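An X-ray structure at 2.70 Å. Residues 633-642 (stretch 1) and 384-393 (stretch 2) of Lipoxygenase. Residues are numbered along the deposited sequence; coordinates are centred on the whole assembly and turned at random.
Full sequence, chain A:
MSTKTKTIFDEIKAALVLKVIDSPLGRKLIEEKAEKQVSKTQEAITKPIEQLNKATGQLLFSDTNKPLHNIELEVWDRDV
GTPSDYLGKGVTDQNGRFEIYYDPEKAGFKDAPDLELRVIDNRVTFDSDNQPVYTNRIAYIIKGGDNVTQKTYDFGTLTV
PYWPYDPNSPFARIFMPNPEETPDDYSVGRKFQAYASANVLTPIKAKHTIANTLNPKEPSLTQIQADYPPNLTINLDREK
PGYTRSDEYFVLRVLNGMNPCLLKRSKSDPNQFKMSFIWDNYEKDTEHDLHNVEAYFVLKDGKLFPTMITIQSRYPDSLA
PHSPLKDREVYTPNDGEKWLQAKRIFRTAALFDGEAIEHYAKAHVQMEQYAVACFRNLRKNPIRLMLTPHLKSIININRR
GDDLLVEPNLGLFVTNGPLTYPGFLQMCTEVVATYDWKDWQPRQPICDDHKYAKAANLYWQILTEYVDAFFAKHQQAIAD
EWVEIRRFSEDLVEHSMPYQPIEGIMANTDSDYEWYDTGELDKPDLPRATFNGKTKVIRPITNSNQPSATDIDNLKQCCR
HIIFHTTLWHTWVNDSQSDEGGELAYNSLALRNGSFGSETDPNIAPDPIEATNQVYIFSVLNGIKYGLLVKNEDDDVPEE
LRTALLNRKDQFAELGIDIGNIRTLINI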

ATOM      1  N   GLU A 633       9.289 -16.074  -1.495  1.00 44.60           N
ATOM      2  CA  GLU A 633       8.402 -17.187  -1.165  1.00 46.44           C
ATOM      3  C   GLU A 633       7.322 -17.478  -2.218  1.00 51.15           C
ATOM      4  O   GLU A 633       6.609 -18.475  -2.110  1.00 56.82           O
ATOM      5  CB  GLU A 633       7.743 -16.938   0.197  1.00 47.60           C
ATOM      6  CG  GLU A 633       7.317 -15.499   0.450  1.00 52.10           C
ATOM      7  CD  GLU A 633       8.319 -14.726   1.289  1.00 49.84           C
ATOM      8  OE1 GLU A 633       8.179 -14.718   2.530  1.00 43.95           O
ATOM      9  OE2 GLU A 633       9.240 -14.117   0.706  1.00 51.80           O
ATOM     10  N   ASP A 634       7.206 -16.630  -3.235  1.00 55.16           N
ATOM     11  CA  ASP A 634       6.206 -16.837  -4.284  1.00 59.26           C
ATOM     12  C   ASP A 634       6.835 -17.166  -5.639  1.00 59.76           C
ATOM     13  O   ASP A 634       6.121 -17.406  -6.612  1.00 59.23           O
ATOM     14  CB  ASP A 634       5.302 -15.605  -4.413  1.00 58.58           C
ATOM     15  CG  ASP A 634       4.232 -15.541  -3.325  1.00 60.70           C
ATOM     16  OD1 ASP A 634       3.861 -14.417  -2.915  1.00 61.94           O
ATOM     17  OD2 ASP A 634       3.756 -16.613  -2.885  1.00 59.15           O
ATOM     18  N   ASP A 635       8.166 -17.185  -5.685  1.00 60.09           N
ATOM     19  CA  ASP A 635       8.919 -17.519  -6.898  1.00 62.71           C
ATOM     20  C   ASP A 635       8.448 -16.723  -8.118  1.00 59.98           C
ATOM     21  O   ASP A 635       8.213 -17.284  -9.189  1.00 60.78           O
ATOM     22  CB  ASP A 635       8.832 -19.024  -7.194  1.00 66.19           C
ATOM     23  CG  ASP A 635       9.401 -19.882  -6.069  1.00 69.82           C
ATOM     24  OD1 ASP A 635      10.632 -19.834  -5.837  1.00 68.87           O
ATOM     25  OD2 ASP A 635       8.611 -20.607  -5.421  1.00 70.19           O
ATOM     26  N   ASP A 636       8.324 -15.414  -7.948  1.00 54.36           N
ATOM     27  CA  ASP A 636       7.836 -14.558  -9.018  1.00 55.39           C
ATOM     28  C   ASP A 636       8.690 -13.304  -9.152  1.00 53.53           C
ATOM     29  O   ASP A 636       8.493 -12.509 -10.070  1.00 53.80           O
ATOM     30  CB  ASP A 636       6.383 -14.176  -8.766  1.00 54.49           C
ATOM     31  CG  ASP A 636       6.212 -13.375  -7.497  1.00 57.32           C
ATOM     32  OD1 ASP A 636       5.151 -12.745  -7.338  1.00 56.47           O
ATOM     33  OD2 ASP A 636       7.137 -13.376  -6.656  1.00 62.45           O
ATOM     34  N   VAL A 637       9.622 -13.128  -8.221  1.00 52.24           N
ATOM     35  CA  VAL A 637      10.563 -12.016  -8.277  1.00 52.03           C
ATOM     36  C   VAL A 637      11.665 -12.328  -9.281  1.00 58.24           C
ATOM     37  O   VAL A 637      12.444 -13.264  -9.075  1.00 62.66           O
ATOM     38  CB  VAL A 637      11.191 -11.727  -6.900  1.00 43.57           C
ATOM     39  CG1 VAL A 637      12.205 -10.604  -7.003  1.00 35.85           C
ATOM     40  CG2 VAL A 637      10.121 -11.384  -5.882  1.00 42.71           C
ATOM     41  N   PRO A 638      11.718 -11.556 -10.382  1.00 58.90           N
ATOM     42  CA  PRO A 638      12.719 -11.728 -11.441  1.00 61.83           C
ATOM     43  C   PRO A 638      14.132 -11.809 -10.875  1.00 65.69           C
ATOM     44  O   PRO A 638      14.517 -10.978 -10.052  1.00 67.08           O
ATOM     45  CB  PRO A 638      12.532 -10.480 -12.301  1.00 65.14           C
ATOM     46  CG  PRO A 638      11.098 -10.119 -12.108  1.00 64.56           C
ATOM     47  CD  PRO A 638      10.794 -10.449 -10.677  1.00 60.94           C
ATOM     48  N   GLU A 639      14.887 -12.810 -11.313  1.00 68.34           N
ATOM     49  CA  GLU A 639      16.164 -13.144 -10.694  1.00 68.07           C
ATOM     50  C   GLU A 639      17.203 -12.035 -10.798  1.00 65.45           C
ATOM     51  O   GLU A 639      18.107 -11.958  -9.967  1.00 66.02           O
ATOM     52  CB  GLU A 639      16.716 -14.433 -11.302  1.00 73.46           C
ATOM     53  CG  GLU A 639      16.094 -15.687 -10.716  1.00 80.03           C
ATOM     54  CD  GLU A 639      16.433 -15.877  -9.243  1.00 85.20           C
ATOM     55  OE1 GLU A 639      17.508 -15.404  -8.810  1.00 86.45           O
ATOM     56  OE2 GLU A 639      15.621 -16.493  -8.519  1.00 86.49           O
ATOM     57  N   GLU A 640      17.073 -11.180 -11.807  1.00 64.66           N
ATOM     58  CA  GLU A 640      17.990 -10.054 -11.981  1.00 67.32           C
ATOM     59  C   GLU A 640      17.957  -9.110 -10.777  1.00 60.77           C
ATOM     60  O   GLU A 640      18.998  -8.637 -10.312  1.00 60.04           O
ATOM     61  CB  GLU A 640      17.659  -9.276 -13.259  1.00 75.80           C
ATOM     62  CG  GLU A 640      17.934 -10.029 -14.558  1.00 85.30           C
ATOM     63  CD  GLU A 640      16.841 -11.018 -14.906  1.00 92.04           C
ATOM     64  OE1 GLU A 640      15.835 -11.080 -14.169  1.00 93.09           O
ATOM     65  OE2 GLU A 640      16.984 -11.733 -15.918  1.00 96.19           O
ATOM     66  N   LEU A 641      16.753  -8.843 -10.281  1.00 54.32           N
ATOM     67  CA  LEU A 641      16.561  -7.964  -9.134  1.00 52.04           C
ATOM     68  C   LEU A 641      17.132  -8.603  -7.879  1.00 59.58           C
ATOM     69  O   LEU A 641      17.793  -7.944  -7.067  1.00 63.65           O
ATOM     70  CB  LEU A 641      15.075  -7.658  -8.942  1.00 49.11           C
ATOM     71  CG  LEU A 641      14.692  -6.787  -7.744  1.00 49.21           C
ATOM     72  CD1 LEU A 641      15.292  -5.390  -7.864  1.00 48.23           C
ATOM     73  CD2 LEU A 641      13.177  -6.723  -7.604  1.00 48.99           C
ATOM     74  N   ARG A 642      16.870  -9.898  -7.735  1.00 61.29           N
ATOM     75  CA  ARG A 642      17.383 -10.664  -6.615  1.00 63.37           C
ATOM     76  C   ARG A 642      18.901 -10.597  -6.569  1.00 65.69           C
ATOM     77  O   ARG A 642      19.478 -10.258  -5.542  1.00 67.19           O
ATOM     78  CB  ARG A 642      16.924 -12.122  -6.698  1.00 66.62           C
ATOM     79  CG  ARG A 642      15.415 -12.296  -6.746  1.00 68.66           C
ATOM     80  CD  ARG A 642      15.002 -13.665  -6.237  1.00 69.63           C
ATOM     81  NE  ARG A 642      15.507 -13.892  -4.887  1.00 72.28           N
ATOM     82  CZ  ARG A 642      16.489 -14.737  -4.582  1.00 70.35           C
ATOM     83  NH1 ARG A 642      17.073 -15.452  -5.534  1.00 72.47           N
ATOM     84  NH2 ARG A 642      16.885 -14.866  -3.324  1.00 64.47           N
TER
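Stretch 2 384-393: RLMLTPHLKS

Stretch 2 is the end of a helix that begins earlier in the chain and runs through L391; K392 is the first residue to leave helical phi/psi. It packs against a loop, D634 to P638, and the first turn of the helix that follows, and it runs broadly antiparallel to that loop: the CA atoms closest across the contact pair P638 with M386 (6.7 Å) and D636 with P389 (6.1 Å), so that as stretch 2 advances its partners fall back in sequence. No hydrogen bond links the stretches; proline contacts, a histidine edge and two salt bridges do the work, burying 317 Å² in all.

R384 makes no contact, but its carbonyl O accepts from L387 N (3.0 Å), T388 N (2.9 Å) and T388 OG1 (2.6 Å). L385 points its CB sideways and contributes mainly through its backbone: its O lies 3.4 Å from P638 CG. The compact, closed ring of P638 lets its CG lie close to this carbonyl. M386 directs its CA-to-CB bond away from stretch 1, and its CA is 4.4 Å from P638 CG. L387, also directed away, is buried and does not touch stretch 1. T388 spends its hydroxyl on its own helix.

At P389 the helix is kinked. Proline has no amide hydrogen to give to the turn before, and H390 N likewise lacks that bond, although it reaches L387 O at 3.1 Å. The CA-to-CB bond of P389 points toward stretch 1, where its CB meets D636 OD1 at 3.2 Å and its CG lies 4.3 Å from P638 CD, an apolar pairing of two rigid rings.

The CA-to-CB bond of H390 points sideways, but the end of its side chain, an m rotamer (chi1 -52°), comes nearer to stretch 1. L641 CD2 approaches CE1 of H390 at 3.7 Å, near the ring plane and so at its edge; the leucine offers a methyl group to a carbon of the imidazole, while H390 ND1 is hydrogen-bonded elsewhere in the structure. L391 is out of reach.

K392 closes the contact. Its long chain extends toward the acidic loop, with CE 3.1 Å from D636 OD1 and 3.6 Å from D634 OD1. K392 NZ forms a salt bridge with D636 OD1 at 3.5 Å and a long one with D634 OD1 at 3.6 Å, and it also donates to P389 O at 3.1 Å. Lysine suits this place because one flexible, charged amine can serve two carboxylates and a backbone carbonyl together.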

ATOM      1  N   ARG A 384       4.992  -6.573 -17.455  1.00 49.42           N
ATOM      2  CA  ARG A 384       4.112  -7.287 -16.532  1.00 55.46           C
ATOM      3  C   ARG A 384       4.913  -8.126 -15.539  1.00 59.88           C
ATOM      4  O   ARG A 384       4.790  -7.969 -14.320  1.00 59.14           O
ATOM      5  CB  ARG A 384       3.153  -8.193 -17.299  1.00 57.14           C
ATOM      6  CG  ARG A 384       2.454  -9.213 -16.417  1.00 59.89           C
ATOM      7  CD  ARG A 384       2.237 -10.517 -17.161  1.00 62.15           C
ATOM      8  NE  ARG A 384       1.092 -11.252 -16.638  1.00 61.35           N
ATOM      9  CZ  ARG A 384       0.494 -12.247 -17.278  1.00 63.55           C
ATOM     10  NH1 ARG A 384      -0.550 -12.856 -16.732  1.00 66.43           N
ATOM     11  NH2 ARG A 384       0.937 -12.630 -18.469  1.00 63.70           N
ATOM     12  N   LEU A 385       5.757  -8.997 -16.088  1.00 60.58           N
ATOM     13  CA  LEU A 385       6.618  -9.878 -15.305  1.00 56.79           C
ATOM     14  C   LEU A 385       7.470  -9.104 -14.312  1.00 55.70           C
ATOM     15  O   LEU A 385       7.917  -9.646 -13.300  1.00 61.04           O
ATOM     16  CB  LEU A 385       7.520 -10.696 -16.235  1.00 55.33           C
ATOM     17  CG  LEU A 385       7.077 -12.116 -16.597  1.00 53.86           C
ATOM     18  CD1 LEU A 385       5.602 -12.171 -16.946  1.00 52.78           C
ATOM     19  CD2 LEU A 385       7.912 -12.646 -17.748  1.00 56.04           C
ATOM     20  N   MET A 386       7.686  -7.829 -14.605  1.00 52.71           N
ATOM     21  CA  MET A 386       8.521  -6.989 -13.769  1.00 50.42           C
ATOM     22  C   MET A 386       7.716  -6.262 -12.696  1.00 55.93           C
ATOM     23  O   MET A 386       8.208  -6.049 -11.585  1.00 61.33           O
ATOM     24  CB  MET A 386       9.272  -5.990 -14.638  1.00 47.44           C
ATOM     25  CG  MET A 386       9.900  -4.843 -13.885  1.00 48.32           C
ATOM     26  SD  MET A 386      10.817  -3.781 -15.004  1.00 79.22           S
ATOM     27  CE  MET A 386      11.393  -2.547 -13.857  1.00 44.66           C
ATOM     28  N   LEU A 387       6.469  -5.915 -13.014  1.00 53.59           N
ATOM     29  CA  LEU A 387       5.670  -5.071 -12.124  1.00 54.02           C
ATOM     30  C   LEU A 387       4.689  -5.828 -11.223  1.00 58.45           C
ATOM     31  O   LEU A 387       4.541  -5.485 -10.049  1.00 60.77           O
ATOM     32  CB  LEU A 387       4.902  -4.032 -12.940  1.00 55.16           C
ATOM     33  CG  LEU A 387       5.714  -2.821 -13.400  1.00 54.03           C
ATOM     34  CD1 LEU A 387       4.833  -1.844 -14.164  1.00 50.35           C
ATOM     35  CD2 LEU A 387       6.364  -2.145 -12.205  1.00 52.31           C
ATOM     36  N   THR A 388       4.025  -6.846 -11.766  1.00 57.08           N
ATOM     37  CA  THR A 388       3.001  -7.583 -11.017  1.00 57.36           C
ATOM     38  C   THR A 388       3.406  -8.105  -9.619  1.00 56.11           C
ATOM     39  O   THR A 388       2.618  -7.974  -8.679  1.00 51.86           O
ATOM     40  CB  THR A 388       2.471  -8.780 -11.836  1.00 59.12           C
ATOM     41  OG1 THR A 388       3.547  -9.385 -12.559  1.00 63.65           O
ATOM     42  CG2 THR A 388       1.417  -8.320 -12.824  1.00 61.51           C
ATOM     43  N   PRO A 389       4.618  -8.693  -9.462  1.00 58.97           N
ATOM     44  CA  PRO A 389       4.928  -9.221  -8.122  1.00 53.04           C
ATOM     45  C   PRO A 389       5.013  -8.152  -7.030  1.00 55.41           C
ATOM     46  O   PRO A 389       4.870  -8.471  -5.852  1.00 62.90           O
ATOM     47  CB  PRO A 389       6.294  -9.888  -8.316  1.00 52.10           C
ATOM     48  CG  PRO A 389       6.878  -9.227  -9.501  1.00 55.75           C
ATOM     49  CD  PRO A 389       5.719  -8.955 -10.406  1.00 58.38           C
ATOM     50  N   HIS A 390       5.237  -6.903  -7.418  1.00 53.85           N
ATOM     51  CA  HIS A 390       5.325  -5.816  -6.454  1.00 50.82           C
ATOM     52  C   HIS A 390       3.974  -5.138  -6.239  1.00 46.50           C
ATOM     53  O   HIS A 390       3.751  -4.492  -5.217  1.00 47.75           O
ATOM     54  CB  HIS A 390       6.361  -4.790  -6.911  1.00 52.20           C
ATOM     55  CG  HIS A 390       7.689  -5.387  -7.247  1.00 55.68           C
ATOM     56  ND1 HIS A 390       8.515  -5.953  -6.297  1.00 55.70           N
ATOM     57  CD2 HIS A 390       8.337  -5.518  -8.429  1.00 58.14           C
ATOM     58  CE1 HIS A 390       9.610  -6.401  -6.879  1.00 59.04           C
ATOM     59  NE2 HIS A 390       9.529  -6.148  -8.174  1.00 59.86           N
ATOM     60  N   LEU A 391       3.076  -5.288  -7.205  1.00 42.72           N
ATOM     61  CA  LEU A 391       1.771  -4.638  -7.139  1.00 42.34           C
ATOM     62  C   LEU A 391       0.663  -5.602  -6.740  1.00 45.92           C
ATOM     63  O   LEU A 391      -0.470  -5.188  -6.504  1.00 46.91           O
ATOM     64  CB  LEU A 391       1.434  -3.985  -8.482  1.00 40.98           C
ATOM     65  CG  LEU A 391       2.196  -2.696  -8.796  1.00 42.34           C
ATOM     66  CD1 LEU A 391       2.028  -2.307 -10.251  1.00 46.15           C
ATOM     67  CD2 LEU A 391       1.731  -1.568  -7.891  1.00 40.73           C
ATOM     68  N   LYS A 392       0.993  -6.886  -6.651  1.00 49.15           N
ATOM     69  CA  LYS A 392      -0.011  -7.876  -6.291  1.00 47.88           C
ATOM     70  C   LYS A 392      -0.455  -7.720  -4.837  1.00 47.46           C
ATOM     71  O   LYS A 392       0.279  -7.179  -4.009  1.00 46.93           O
ATOM     72  CB  LYS A 392       0.505  -9.297  -6.543  1.00 47.45           C
ATOM     73  CG  LYS A 392       1.819  -9.657  -5.870  1.00 48.47           C
ATOM     74  CD  LYS A 392       1.746 -11.071  -5.288  1.00 48.30           C
ATOM     75  CE  LYS A 392       3.105 -11.774  -5.249  1.00 49.32           C
ATOM     76  NZ  LYS A 392       4.122 -11.112  -4.388  1.00 51.31           N
ATOM     77  N   SER A 393      -1.686  -8.147  -4.566  1.00 48.72           N
ATOM     78  CA  SER A 393      -2.245  -8.261  -3.215  1.00 49.88           C
ATOM     79  C   SER A 393      -2.559  -6.939  -2.500  1.00 53.45           C
ATOM     80  O   SER A 393      -3.195  -6.955  -1.448  1.00 55.23           O
ATOM     81  CB  SER A 393      -1.309  -9.099  -2.331  1.00 51.94           C
ATOM     82  OG  SER A 393      -1.217 -10.433  -2.807  1.00 54.21           O
TER